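Local structure of flavodoxin (Aquifex aeolicus, 2ARK) at residues A[69-72]-A[73-77]. The protein probably serves as a low-potential electron donor to redox enzymes, carrying electrons on a bound FMN cofactor. Numbering follows the deposited sequence.
Sequences WKMK and RFFDD
Four successive i-to-i+4 hydrogen bonds, from Arg-73 N to Trp-69 O through Asp-76 N to Lys-72 O, run through the first turns of helix 69-78, the first and last of them 2.8 Å long. On one flank the six-membered ring of Trp-69 meets the guanidinium of Arg-73 edge to face: Trp-69 CZ3 sits over the guanidinium centre, 3.3 Å from Arg-73 CZ, with the two planes 77° apart. With chi1 at 76° the indole is tucked against its own backbone and swings toward the next turn. This contact uses the ring edge; the cation-pi contact of Trp-69 is with Arg-73 of the second subunit, and Arg-73 makes the same contact with Trp-69 of that subunit. One turn on, the Lys-72 chain, bent at chi2 and beyond, brings NZ to Asp-76 OD2 at 3.0 Å, a salt bridge to the syn lone pair of the carboxylate. The same NZ also donates to Val-67 O and Asn-63 O of the second subunit, so the ammonium group is gripped by both subunits. In the flavodoxin-like fold this helix is the crossover of the beta-alpha-beta unit between parallel strands 55-61 and 90-97, and its other flank packs inward. There the selenium of selenomethionine Met-71 approaches the edge of the Phe-75 ring, 3.7 Å from CE1, a Met-aromatic contact with the selenium 86° off the ring normal. Both side chains rest on Val-58 and on Met-114 of helix 104-117. The edge of the Phe-75 ring also faces the preceding turn, with CD1 3.3 Å from Met-71 O.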
loop_
_atom_site.group_PDB
_atom_site.type_symbol
_atom_site.label_atom_id
_atom_site.label_comp_id
_atom_site.label_asym_id
_atom_site.label_seq_id
_atom_site.Cartn_x
_atom_site.Cartn_y
_atom_site.Cartn_z
ATOM N N TRP A 69 13.294 -11.363 1.841
ATOM C CA TRP A 69 12.737 -12.643 2.183
ATOM C C TRP A 69 13.250 -13.140 3.551
ATOM O O TRP A 69 12.498 -13.841 4.276
ATOM C CB TRP A 69 12.949 -13.652 1.045
ATOM C CG TRP A 69 14.318 -14.233 0.897
ATOM C CD1 TRP A 69 15.267 -13.861 -0.006
ATOM C CD2 TRP A 69 14.880 -15.357 1.632
ATOM N NE1 TRP A 69 16.389 -14.669 0.127
ATOM C CE2 TRP A 69 16.193 -15.554 1.152
ATOM C CE3 TRP A 69 14.407 -16.180 2.677
ATOM C CZ2 TRP A 69 17.039 -16.560 1.660
ATOM C CZ3 TRP A 69 15.252 -17.159 3.197
ATOM C CH2 TRP A 69 16.552 -17.358 2.669
ATOM N N LYS A 70 14.490 -12.774 3.915
ATOM C CA LYS A 70 15.028 -13.197 5.208
ATOM C C LYS A 70 14.319 -12.450 6.344
ATOM O O LYS A 70 14.048 -13.049 7.376
ATOM C CB LYS A 70 16.579 -13.119 5.304
ATOM C CG LYS A 70 17.319 -14.379 4.769
ATOM C CD LYS A 70 18.798 -14.354 5.125
ATOM C CE LYS A 70 19.605 -15.490 4.519
ATOM N NZ LYS A 70 21.120 -15.395 4.758
HETATM N N MSE A 71 13.981 -11.174 6.156
HETATM C CA MSE A 71 13.219 -10.484 7.177
HETATM C C MSE A 71 11.790 -11.015 7.284
HETATM O O MSE A 71 11.280 -11.216 8.372
HETATM C CB MSE A 71 13.245 -8.979 6.986
HETATM C CG MSE A 71 12.580 -8.238 8.121
HETATM SE SE MSE A 71 13.592 -8.399 9.861
HETATM C CE MSE A 71 15.169 -7.297 9.449
ATOM N N LYS A 72 11.163 -11.257 6.141
ATOM C CA LYS A 72 9.856 -11.877 6.075
ATOM C C LYS A 72 9.862 -13.248 6.760
ATOM O O LYS A 72 8.930 -13.575 7.516
ATOM C CB LYS A 72 9.406 -11.978 4.596
ATOM C CG LYS A 72 7.979 -12.421 4.400
ATOM C CD LYS A 72 6.942 -11.319 4.757
ATOM C CE LYS A 72 5.626 -11.908 5.296
ATOM N NZ LYS A 72 5.107 -12.932 4.348
ATOM N N ARG A 73 10.912 -14.044 6.545
ATOM C CA ARG A 73 10.965 -15.395 7.136
ATOM C C ARG A 73 11.101 -15.342 8.661
ATOM O O ARG A 73 10.520 -16.155 9.380
ATOM C CB ARG A 73 12.101 -16.196 6.518
ATOM C CG ARG A 73 12.307 -17.622 7.065
ATOM C CD ARG A 73 13.779 -17.772 7.238
ATOM N NE ARG A 73 14.310 -18.761 6.364
ATOM C CZ ARG A 73 15.584 -18.902 6.007
ATOM N NH1 ARG A 73 15.858 -19.914 5.207
ATOM N NH2 ARG A 73 16.563 -18.060 6.390
ATOM N N PHE A 74 11.852 -14.366 9.150
ATOM C CA PHE A 74 11.997 -14.166 10.558
ATOM C C PHE A 74 10.645 -13.873 11.237
ATOM O O PHE A 74 10.315 -14.439 12.306
ATOM C CB PHE A 74 12.995 -13.026 10.820
ATOM C CG PHE A 74 13.204 -12.747 12.274
ATOM C CD1 PHE A 74 14.152 -13.477 13.004
ATOM C CD2 PHE A 74 12.441 -11.782 12.921
ATOM C CE1 PHE A 74 14.342 -13.242 14.374
ATOM C CE2 PHE A 74 12.622 -11.542 14.280
ATOM C CZ PHE A 74 13.574 -12.276 15.009
ATOM N N PHE A 75 9.878 -12.979 10.627
ATOM C CA PHE A 75 8.558 -12.677 11.120
ATOM C C PHE A 75 7.594 -13.834 10.982
ATOM O O PHE A 75 6.864 -14.117 11.908
ATOM C CB PHE A 75 8.025 -11.373 10.498
ATOM C CG PHE A 75 8.552 -10.156 11.186
ATOM C CD1 PHE A 75 9.851 -9.730 10.959
ATOM C CD2 PHE A 75 7.782 -9.480 12.112
ATOM C CE1 PHE A 75 10.374 -8.630 11.636
ATOM C CE2 PHE A 75 8.287 -8.378 12.798
ATOM C CZ PHE A 75 9.581 -7.948 12.565
ATOM N N ASP A 76 7.607 -14.515 9.843
ATOM C CA ASP A 76 6.643 -15.573 9.587
ATOM C C ASP A 76 6.941 -16.733 10.479
ATOM O O ASP A 76 6.022 -17.291 11.049
ATOM C CB ASP A 76 6.661 -16.075 8.124
ATOM C CG ASP A 76 6.044 -15.087 7.138
ATOM O OD1 ASP A 76 5.162 -14.302 7.564
ATOM O OD2 ASP A 76 6.437 -15.116 5.933
ATOM N N ASP A 77 8.221 -17.096 10.587
ATOM C CA ASP A 77 8.594 -18.395 11.133
ATOM C C ASP A 77 9.173 -18.371 12.531
ATOM O O ASP A 77 8.915 -19.284 13.316
ATOM C CB ASP A 77 9.545 -19.146 10.187
ATOM C CG ASP A 77 8.855 -19.634 8.896
ATOM O OD1 ASP A 77 7.612 -19.462 8.712
ATOM O OD2 ASP A 77 9.578 -20.213 8.051
#